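Long-range contacts in tryptophan synthase alpha-subunit (Pyrococcus furiosus, PDB 1GEQ), which catalyses the aldol cleavage of indoleglycerol phosphate to indole and glyceraldehyde 3-phosphate as the alpha subunit of tryptophan synthase: residues A[10-15]-A[53-58]; A[37-42]-A[85-90]; A[148-153]-A[187-192]. All coordinates share one frame; numbering follows the deposited sequence.

Contact 1 of 3, residues A[10-15]-A[53-58]; sequences YLTAGD and ESHYRA
The edge of the Arg-57 guanidinium faces the carboxylate of Asp-15, and one guanidinium face lies, toward the rim, over Glu-53 O and Ser-54 CA of its own helix. The grip is side-on and twofold: NE of Arg-57 reaches OD2 of Asp-15 at 2.9 Å in an almost straight bond (171°), and NH2 of Arg-57 donates to the syn lone pair of OD1 of Asp-15. The two planes stand 40° apart, so the salt bridge is twisted rather than flat. A bend at chi3 (-66°) folds the arginine back over its helix, and the Asp-15 carboxylate fits because it offers one oxygen to each nitrogen. A second flat group, the His-55 imidazole, is approached obliquely by Tyr-10 OH, 3.7 Å from His-55 NE2, and by Thr-12 OG1; its ND1 is bonded to Phe-41 N. Thr-12 OG1 lies 2.8 Å from Tyr-10 OH, with which it is hydrogen-bonded. Thr-12 OG1 also lies 2.8 Å from Ser-54 OG, whose own hydrogen-bond partner is Ile-51 O. Where the turn runs close to the helix the residues are small: Ala-58 CA sends a C-H toward Gly-14 O (3.4 Å), and water 1 donates to both Gly-14 O and Ala-58 O. Gly-14 takes a positive phi in the type II turn 12-15, where a side chain would run into the preceding carbonyl and crowd Ala-58. Strand 6-12 and the turn after it thus meet helix 49-60 at the C-terminal end of the barrel strands, the catalytic end of a TIM barrel, with Tyr-10 beside Glu-36 and His-55 beside Asp-47, the two proton acceptors.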
loop_
_atom_site.group_PDB
_atom_site.type_symbol
_atom_site.label_atom_id
_atom_site.label_comp_id
_atom_site.label_asym_id
_atom_site.label_seq_id
_atom_site.Cartn_x
_atom_site.Cartn_y
_atom_site.Cartn_z
ATOM N N TYR A 10 -5.047 -3.026 1.190
ATOM C CA TYR A 10 -4.742 -1.604 1.260
ATOM C C TYR A 10 -6.003 -0.999 1.874
ATOM O O TYR A 10 -7.114 -1.349 1.469
ATOM C CB TYR A 10 -4.543 -0.960 -0.118
ATOM C CG TYR A 10 -4.700 0.550 -0.038
ATOM C CD1 TYR A 10 -3.621 1.371 0.293
ATOM C CD2 TYR A 10 -5.968 1.140 -0.153
ATOM C CE1 TYR A 10 -3.797 2.740 0.521
ATOM C CE2 TYR A 10 -6.153 2.500 0.076
ATOM C CZ TYR A 10 -5.068 3.295 0.419
ATOM O OH TYR A 10 -5.269 4.634 0.695
ATOM N N LEU A 11 -5.830 -0.109 2.844
ATOM C CA LEU A 11 -6.962 0.562 3.486
ATOM C C LEU A 11 -6.558 2.003 3.730
ATOM O O LEU A 11 -5.391 2.282 3.994
ATOM C CB LEU A 11 -7.300 -0.079 4.843
ATOM C CG LEU A 11 -7.850 -1.503 4.903
ATOM C CD1 LEU A 11 -8.038 -1.908 6.354
ATOM C CD2 LEU A 11 -9.171 -1.579 4.164
ATOM N N THR A 12 -7.514 2.923 3.642
ATOM C CA THR A 12 -7.203 4.318 3.903
ATOM C C THR A 12 -7.414 4.590 5.397
ATOM O O THR A 12 -8.457 4.234 5.957
ATOM C CB THR A 12 -8.103 5.252 3.069
ATOM O OG1 THR A 12 -7.851 5.026 1.673
ATOM C CG2 THR A 12 -7.823 6.714 3.405
ATOM N N ALA A 13 -6.420 5.192 6.047
ATOM C CA ALA A 13 -6.531 5.491 7.476
ATOM C C ALA A 13 -7.644 6.514 7.722
ATOM O O ALA A 13 -7.743 7.523 7.021
ATOM C CB ALA A 13 -5.199 6.029 8.009
ATOM N N GLY A 14 -8.491 6.231 8.709
ATOM C CA GLY A 14 -9.572 7.146 9.049
ATOM C C GLY A 14 -10.824 7.045 8.202
ATOM O O GLY A 14 -11.681 7.928 8.254
ATOM N N ASP A 15 -10.947 5.972 7.427
ATOM C CA ASP A 15 -12.118 5.773 6.569
ATOM C C ASP A 15 -12.950 4.589 7.068
ATOM O O ASP A 15 -12.570 3.437 6.860
ATOM C CB ASP A 15 -11.663 5.511 5.126
ATOM C CG ASP A 15 -12.822 5.260 4.174
ATOM O OD1 ASP A 15 -12.569 4.738 3.069
ATOM O OD2 ASP A 15 -13.977 5.588 4.514
ATOM N N GLU A 53 -11.991 8.844 -3.486
ATOM C CA GLU A 53 -13.191 9.050 -2.681
ATOM C C GLU A 53 -12.997 8.646 -1.220
ATOM O O GLU A 53 -13.657 9.195 -0.334
ATOM C CB GLU A 53 -14.372 8.288 -3.291
ATOM C CG GLU A 53 -14.818 8.847 -4.638
ATOM C CD GLU A 53 -15.974 8.081 -5.258
ATOM O OE1 GLU A 53 -16.494 8.533 -6.300
ATOM O OE2 GLU A 53 -16.371 7.030 -4.713
ATOM N N SER A 54 -12.091 7.701 -0.963
ATOM C CA SER A 54 -11.841 7.263 0.409
ATOM C C SER A 54 -11.026 8.326 1.127
ATOM O O SER A 54 -11.249 8.587 2.315
ATOM C CB SER A 54 -11.100 5.919 0.438
ATOM O OG SER A 54 -9.797 6.044 -0.107
ATOM N N HIS A 55 -10.081 8.936 0.415
ATOM C CA HIS A 55 -9.272 9.996 1.007
ATOM C C HIS A 55 -10.207 11.140 1.424
ATOM O O HIS A 55 -10.063 11.717 2.494
ATOM C CB HIS A 55 -8.249 10.549 0.006
ATOM C CG HIS A 55 -7.022 9.709 -0.155
ATOM N ND1 HIS A 55 -5.748 10.220 -0.042
ATOM C CD2 HIS A 55 -6.873 8.392 -0.446
ATOM C CE1 HIS A 55 -4.867 9.263 -0.259
ATOM N NE2 HIS A 55 -5.522 8.143 -0.506
ATOM N N TYR A 56 -11.149 11.468 0.545
ATOM C CA TYR A 56 -12.112 12.537 0.797
ATOM C C TYR A 56 -12.987 12.230 2.014
ATOM O O TYR A 56 -13.219 13.101 2.854
ATOM C CB TYR A 56 -12.979 12.742 -0.449
ATOM C CG TYR A 56 -12.173 13.048 -1.695
ATOM C CD1 TYR A 56 -12.707 12.829 -2.966
ATOM C CD2 TYR A 56 -10.868 13.542 -1.605
ATOM C CE1 TYR A 56 -11.960 13.087 -4.113
ATOM C CE2 TYR A 56 -10.115 13.803 -2.742
ATOM C CZ TYR A 56 -10.665 13.575 -3.992
ATOM O OH TYR A 56 -9.916 13.833 -5.117
ATOM N N ARG A 57 -13.469 10.996 2.120
ATOM C CA ARG A 57 -14.299 10.607 3.254
ATOM C C ARG A 57 -13.520 10.785 4.548
ATOM O O ARG A 57 -13.997 11.434 5.479
ATOM C CB ARG A 57 -14.744 9.146 3.139
ATOM C CG ARG A 57 -15.827 8.871 2.118
ATOM C CD ARG A 57 -16.478 7.512 2.374
ATOM N NE ARG A 57 -15.549 6.409 2.157
ATOM C CZ ARG A 57 -15.305 5.855 0.972
ATOM N NH1 ARG A 57 -15.931 6.300 -0.107
ATOM N NH2 ARG A 57 -14.427 4.868 0.864
ATOM N N ALA A 58 -12.318 10.211 4.601
ATOM C CA ALA A 58 -11.478 10.292 5.791
ATOM C C ALA A 58 -11.226 11.724 6.228
ATOM O O ALA A 58 -11.309 12.037 7.417
ATOM C CB ALA A 58 -10.146 9.579 5.549
HETATM O O HOH W 1 -11.346 10.104 9.834
#

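Contact 2 of 3, residues A[37-42]-A[85-90]; sequences LGIPFS and LMTYYN
Met-86 N donates to Leu-37 O and Ile-39 N to Met-86 O, both at 2.8 Å, so Met-86 is bonded through both its backbone groups to the residues flanking Gly-38, as parallel strands require. Glycine suits position 38, where its CA comes 3.4 Å from Met-86 O. Branched aliphatic chains fill one face of the sheet: Leu-37 CD2 lies alongside Leu-85 CD1 at 4.0 Å, and Ile-39 CD1 reaches Leu-85 CD2 obliquely while also touching Thr-87 CB. Beyond the strands, Phe-41 carries the contact. With CG anti to the backbone N (chi1 -178°), its ring turns to Tyr-88, whose CB sits over the Phe-41 face, 4.0 Å from the centroid; the rings are near parallel (21°) but barely overlap. Asn-90 ND2 comes to the edge of the same ring, 3.3 Å from Phe-41 CE1. Water 2 joins the diverging ends, donating to Ile-39 O and accepting from Tyr-88 N. Farther out, Asp-47 and Ala-46 N bond Tyr-88 OH. The chemistry is therefore divided: apolar side chains pack the sheet against helices 65-76 and 97-107, whereas Tyr-88 pairs a ring packed on Phe-41 with a hydroxyl bound to a catalytic carboxylate, consistent with a second-shell role in positioning Asp-47.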
loop_
_atom_site.group_PDB
_atom_site.type_symbol
_atom_site.label_atom_id
_atom_site.label_comp_id
_atom_site.label_asym_id
_atom_site.label_seq_id
_atom_site.Cartn_x
_atom_site.Cartn_y
_atom_site.Cartn_z
ATOM N N LEU A 37 -1.229 0.843 4.560
ATOM C CA LEU A 37 -2.126 1.785 5.223
ATOM C C LEU A 37 -1.916 3.150 4.587
ATOM O O LEU A 37 -0.827 3.728 4.682
ATOM C CB LEU A 37 -1.810 1.858 6.720
ATOM C CG LEU A 37 -2.726 2.732 7.590
ATOM C CD1 LEU A 37 -4.143 2.187 7.558
ATOM C CD2 LEU A 37 -2.202 2.762 9.026
ATOM N N GLY A 38 -2.961 3.666 3.948
ATOM C CA GLY A 38 -2.841 4.950 3.279
ATOM C C GLY A 38 -3.213 6.165 4.107
ATOM O O GLY A 38 -4.230 6.179 4.805
ATOM N N ILE A 39 -2.363 7.179 4.030
ATOM C CA ILE A 39 -2.575 8.431 4.737
ATOM C C ILE A 39 -3.333 9.372 3.799
ATOM O O ILE A 39 -2.839 9.713 2.718
ATOM C CB ILE A 39 -1.235 9.086 5.118
ATOM C CG1 ILE A 39 -0.511 8.206 6.141
ATOM C CG2 ILE A 39 -1.474 10.491 5.676
ATOM C CD1 ILE A 39 0.838 8.748 6.549
ATOM N N PRO A 40 -4.534 9.802 4.213
ATOM C CA PRO A 40 -5.407 10.707 3.454
ATOM C C PRO A 40 -4.703 11.982 3.021
ATOM O O PRO A 40 -3.929 12.565 3.776
ATOM C CB PRO A 40 -6.545 10.996 4.436
ATOM C CG PRO A 40 -6.595 9.768 5.281
ATOM C CD PRO A 40 -5.143 9.449 5.508
ATOM N N PHE A 41 -4.997 12.418 1.802
ATOM C CA PHE A 41 -4.420 13.637 1.258
ATOM C C PHE A 41 -5.488 14.352 0.430
ATOM O O PHE A 41 -6.278 13.705 -0.252
ATOM C CB PHE A 41 -3.207 13.306 0.392
ATOM C CG PHE A 41 -2.518 14.514 -0.159
ATOM C CD1 PHE A 41 -2.120 15.547 0.689
ATOM C CD2 PHE A 41 -2.275 14.629 -1.519
ATOM C CE1 PHE A 41 -1.497 16.688 0.188
ATOM C CE2 PHE A 41 -1.646 15.767 -2.038
ATOM C CZ PHE A 41 -1.257 16.797 -1.177
ATOM N N SER A 42 -5.510 15.680 0.497
ATOM C CA SER A 42 -6.515 16.466 -0.216
ATOM C C SER A 42 -6.470 16.370 -1.739
ATOM O O SER A 42 -7.487 16.576 -2.397
ATOM C CB SER A 42 -6.436 17.935 0.214
ATOM O OG SER A 42 -5.138 18.459 -0.005
ATOM N N LEU A 85 3.409 2.117 5.252
ATOM C CA LEU A 85 2.644 3.348 5.268
ATOM C C LEU A 85 2.738 3.961 3.870
ATOM O O LEU A 85 3.835 4.112 3.325
ATOM C CB LEU A 85 3.236 4.299 6.308
ATOM C CG LEU A 85 2.273 5.213 7.072
ATOM C CD1 LEU A 85 1.227 4.373 7.787
ATOM C CD2 LEU A 85 3.062 6.047 8.070
ATOM N N MET A 86 1.589 4.287 3.283
ATOM C CA MET A 86 1.553 4.888 1.950
ATOM C C MET A 86 1.113 6.346 2.099
ATOM O O MET A 86 0.098 6.641 2.742
ATOM C CB MET A 86 0.583 4.120 1.050
ATOM C CG MET A 86 0.629 4.536 -0.409
ATOM S SD MET A 86 -0.468 3.535 -1.442
ATOM C CE MET A 86 -0.649 4.584 -2.908
ATOM N N THR A 87 1.863 7.260 1.499
ATOM C CA THR A 87 1.530 8.670 1.643
ATOM C C THR A 87 2.030 9.538 0.505
ATOM O O THR A 87 2.937 9.158 -0.233
ATOM C CB THR A 87 2.148 9.231 2.947
ATOM O OG1 THR A 87 1.733 10.590 3.150
ATOM C CG2 THR A 87 3.665 9.192 2.854
ATOM N N TYR A 88 1.424 10.712 0.375
ATOM C CA TYR A 88 1.861 11.679 -0.615
ATOM C C TYR A 88 2.961 12.461 0.110
ATOM O O TYR A 88 3.051 12.397 1.339
ATOM C CB TYR A 88 0.700 12.582 -1.037
ATOM C CG TYR A 88 -0.161 11.928 -2.089
ATOM C CD1 TYR A 88 -1.005 10.861 -1.770
ATOM C CD2 TYR A 88 -0.089 12.335 -3.420
ATOM C CE1 TYR A 88 -1.753 10.221 -2.748
ATOM C CE2 TYR A 88 -0.837 11.695 -4.410
ATOM C CZ TYR A 88 -1.662 10.642 -4.069
ATOM O OH TYR A 88 -2.403 10.021 -5.050
ATOM N N TYR A 89 3.790 13.188 -0.636
ATOM C CA TYR A 89 4.915 13.922 -0.047
ATOM C C TYR A 89 4.604 15.136 0.836
ATOM O O TYR A 89 5.318 15.383 1.811
ATOM C CB TYR A 89 5.893 14.344 -1.150
ATOM C CG TYR A 89 7.269 14.744 -0.642
ATOM C CD1 TYR A 89 7.995 13.889 0.180
ATOM C CD2 TYR A 89 7.853 15.954 -1.013
ATOM C CE1 TYR A 89 9.275 14.219 0.619
ATOM C CE2 TYR A 89 9.138 16.297 -0.580
ATOM C CZ TYR A 89 9.840 15.422 0.236
ATOM O OH TYR A 89 11.105 15.748 0.672
ATOM N N ASN A 90 3.564 15.890 0.497
ATOM C CA ASN A 90 3.197 17.082 1.265
ATOM C C ASN A 90 3.231 16.890 2.783
ATOM O O ASN A 90 3.932 17.608 3.487
ATOM C CB ASN A 90 1.817 17.584 0.824
ATOM C CG ASN A 90 1.339 18.781 1.631
ATOM O OD1 ASN A 90 2.010 19.812 1.700
ATOM N ND2 ASN A 90 0.169 18.649 2.246
HETATM O O HOH W 2 -0.704 11.151 2.028
HETATM O O HOH W 3 -2.268 7.098 0.574
#

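Contact 3 of 3, residues A[148-153]-A[187-192]; sequences RLKVID and KRICRN
Asp-153 reaches from helix 146-155 into the turn that follows helix 177-189, and its side chain can be traced outward. Asp-153 CB lies 4.1 Å from Cys-190 SG. CG, set anti to the backbone N (chi1 -173°), carries the carboxylate across to the 190-192 backbone and faces Cys-190 CA. At the tip the two oxygens take successive amides. Asp-153 OD1 accepts from Arg-191 N at 2.9 Å in a nearly straight bond (173°), although this N-H arrives from above the carboxylate plane. OD2 of Asp-153 receives Asn-192 N at 3.1 Å on its syn lone pair and also touches Cys-190 CB. Water 4 lies 2.8 Å from Asp-153 OD1, and its link to Arg-191 NH1 is weak. Aspartate suits this place: its short, two-pronged acid can accept two adjacent N-H groups from a chain leaving its helix, and these bonds give both oxygens of a buried residue a donor and would partly offset the charge.

One turn earlier along the helix the contact becomes apolar. Lys-150 crosses Ile-189 at about a right angle: its CG packs on Ile-189 CG2, at a modelled separation too short to be relied on, and bends at chi3 and chi4 bring Lys-150 NZ back to 3.3 Å from Ile-189 CD1. Ile-189 CD1 also lies 4.2 Å from Leu-149 CB. Close by, Arg-188 forms a salt bridge with Asp-146, near the start of the first helix. Leu-149 and Ile-152 touch Ala-140 and Phe-138 of strand 135-140, so this is packing between neighbouring outer helices of the TIM barrel, away from the catalytic residues, in which the carboxylate of Asp-153 accepts bonds from the turn leading into strand 194-197.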
loop_
_atom_site.group_PDB
_atom_site.type_symbol
_atom_site.label_atom_id
_atom_site.label_comp_id
_atom_site.label_asym_id
_atom_site.label_seq_id
_atom_site.Cartn_x
_atom_site.Cartn_y
_atom_site.Cartn_z
ATOM N N ARG A 148 14.804 2.506 -15.925
ATOM C CA ARG A 148 14.350 3.119 -14.685
ATOM C C ARG A 148 13.930 2.057 -13.660
ATOM O O ARG A 148 14.085 2.258 -12.464
ATOM C CB ARG A 148 13.187 4.078 -14.943
ATOM C CG ARG A 148 13.058 5.167 -13.879
ATOM C CD ARG A 148 11.750 5.954 -13.988
ATOM N NE ARG A 148 11.476 6.469 -15.330
ATOM C CZ ARG A 148 12.196 7.395 -15.958
ATOM N NH1 ARG A 148 13.265 7.927 -15.377
ATOM N NH2 ARG A 148 11.840 7.797 -17.172
ATOM N N LEU A 149 13.376 0.942 -14.129
ATOM C CA LEU A 149 12.988 -0.135 -13.219
ATOM C C LEU A 149 14.225 -0.633 -12.465
ATOM O O LEU A 149 14.154 -0.962 -11.281
ATOM C CB LEU A 149 12.359 -1.302 -13.992
ATOM C CG LEU A 149 10.829 -1.304 -14.107
ATOM C CD1 LEU A 149 10.386 -2.421 -15.041
ATOM C CD2 LEU A 149 10.203 -1.481 -12.728
ATOM N N LYS A 150 15.361 -0.678 -13.159
ATOM C CA LYS A 150 16.602 -1.141 -12.550
ATOM C C LYS A 150 17.049 -0.183 -11.453
ATOM O O LYS A 150 17.457 -0.610 -10.371
ATOM C CB LYS A 150 17.710 -1.247 -13.594
ATOM C CG LYS A 150 17.354 -2.067 -14.803
ATOM C CD LYS A 150 18.540 -2.184 -15.737
ATOM C CE LYS A 150 18.069 -2.304 -17.172
ATOM N NZ LYS A 150 17.072 -3.400 -17.344
ATOM N N VAL A 151 16.985 1.112 -11.739
ATOM C CA VAL A 151 17.385 2.111 -10.754
ATOM C C VAL A 151 16.498 2.008 -9.526
ATOM O O VAL A 151 16.979 2.002 -8.390
ATOM C CB VAL A 151 17.293 3.538 -11.335
ATOM C CG1 VAL A 151 17.563 4.562 -10.243
ATOM C CG2 VAL A 151 18.300 3.693 -12.474
ATOM N N ILE A 152 15.195 1.925 -9.759
ATOM C CA ILE A 152 14.237 1.804 -8.664
ATOM C C ILE A 152 14.534 0.560 -7.831
ATOM O O ILE A 152 14.532 0.619 -6.602
ATOM C CB ILE A 152 12.795 1.714 -9.205
ATOM C CG1 ILE A 152 12.372 3.088 -9.719
ATOM C CG2 ILE A 152 11.842 1.228 -8.120
ATOM C CD1 ILE A 152 11.146 3.047 -10.608
ATOM N N ASP A 153 14.771 -0.569 -8.496
ATOM C CA ASP A 153 15.074 -1.808 -7.789
ATOM C C ASP A 153 16.314 -1.651 -6.900
ATOM O O ASP A 153 16.352 -2.182 -5.791
ATOM C CB ASP A 153 15.290 -2.962 -8.782
ATOM C CG ASP A 153 15.443 -4.317 -8.083
ATOM O OD1 ASP A 153 16.475 -4.992 -8.293
ATOM O OD2 ASP A 153 14.526 -4.699 -7.327
ATOM N N LYS A 187 9.792 -8.762 -13.449
ATOM C CA LYS A 187 10.337 -10.033 -12.969
ATOM C C LYS A 187 11.665 -10.355 -13.653
ATOM O O LYS A 187 12.467 -11.119 -13.128
ATOM C CB LYS A 187 9.342 -11.180 -13.201
ATOM C CG LYS A 187 8.020 -11.051 -12.431
ATOM C CD LYS A 187 8.238 -10.640 -10.965
ATOM C CE LYS A 187 9.283 -11.508 -10.267
ATOM N NZ LYS A 187 8.783 -12.809 -9.770
ATOM N N ARG A 188 11.901 -9.741 -14.804
ATOM C CA ARG A 188 13.129 -9.961 -15.554
ATOM C C ARG A 188 14.263 -9.081 -15.044
ATOM O O ARG A 188 15.439 -9.371 -15.249
ATOM C CB ARG A 188 12.886 -9.641 -17.030
ATOM C CG ARG A 188 13.990 -10.089 -17.956
ATOM C CD ARG A 188 13.784 -9.519 -19.350
ATOM N NE ARG A 188 14.365 -8.188 -19.477
ATOM C CZ ARG A 188 13.689 -7.095 -19.813
ATOM N NH1 ARG A 188 12.388 -7.162 -20.058
ATOM N NH2 ARG A 188 14.321 -5.932 -19.915
ATOM N N ILE A 189 13.893 -8.008 -14.362
ATOM C CA ILE A 189 14.867 -7.048 -13.870
ATOM C C ILE A 189 15.091 -6.976 -12.371
ATOM O O ILE A 189 16.232 -6.901 -11.920
ATOM C CB ILE A 189 14.481 -5.627 -14.348
ATOM C CG1 ILE A 189 14.494 -5.577 -15.873
ATOM C CG2 ILE A 189 15.433 -4.577 -13.759
ATOM C CD1 ILE A 189 13.969 -4.270 -16.449
ATOM N N CYS A 190 14.005 -6.980 -11.604
ATOM C CA CYS A 190 14.101 -6.824 -10.164
ATOM C C CYS A 190 14.608 -7.994 -9.336
ATOM O O CYS A 190 14.213 -9.131 -9.544
ATOM C CB CYS A 190 12.744 -6.414 -9.604
ATOM S SG CYS A 190 12.058 -4.973 -10.424
ATOM N N ARG A 191 15.477 -7.666 -8.378
ATOM C CA ARG A 191 16.004 -8.653 -7.449
ATOM C C ARG A 191 15.040 -8.627 -6.252
ATOM O O ARG A 191 14.845 -9.635 -5.575
ATOM C CB ARG A 191 17.437 -8.280 -7.036
ATOM C CG ARG A 191 18.434 -8.404 -8.196
ATOM C CD ARG A 191 19.867 -8.069 -7.804
ATOM N NE ARG A 191 20.822 -8.620 -8.770
ATOM C CZ ARG A 191 21.228 -8.010 -9.883
ATOM N NH1 ARG A 191 20.765 -6.804 -10.193
ATOM N NH2 ARG A 191 22.082 -8.617 -10.697
ATOM N N ASN A 192 14.429 -7.465 -6.008
ATOM C CA ASN A 192 13.457 -7.316 -4.920
ATOM C C ASN A 192 12.157 -8.020 -5.282
ATOM O O ASN A 192 11.881 -8.260 -6.454
ATOM C CB ASN A 192 13.127 -5.842 -4.672
ATOM C CG ASN A 192 14.141 -5.153 -3.798
ATOM O OD1 ASN A 192 14.975 -4.382 -4.280
ATOM N ND2 ASN A 192 14.080 -5.425 -2.506
HETATM O O HOH W 4 19.211 -4.676 -7.958
#

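Overall arrangement
All three contacts belong to one eight-stranded parallel TIM barrel. Contacts 1 and 2 touch, with centres about 10 Å apart: strands 6-12 and 35-38 are neighbours in the sheet, probable hydrogen bonds run from Ala-13 N to Gly-38 O and from Gly-38 N to Leu-11 O, and their segments alternate along the chain. Together they bring the first three strands and helix 49-60 around Glu-36 and Asp-47. Contact 3 comes later in the chain and joins helices 146-155 and 177-189. Its centre lies about 30 Å from that of contact 1, on the opposite side of the chain's centre, and about 24 Å from that of contact 2. One region thus frames the active site, while the other joins two successive helices of the outer layer.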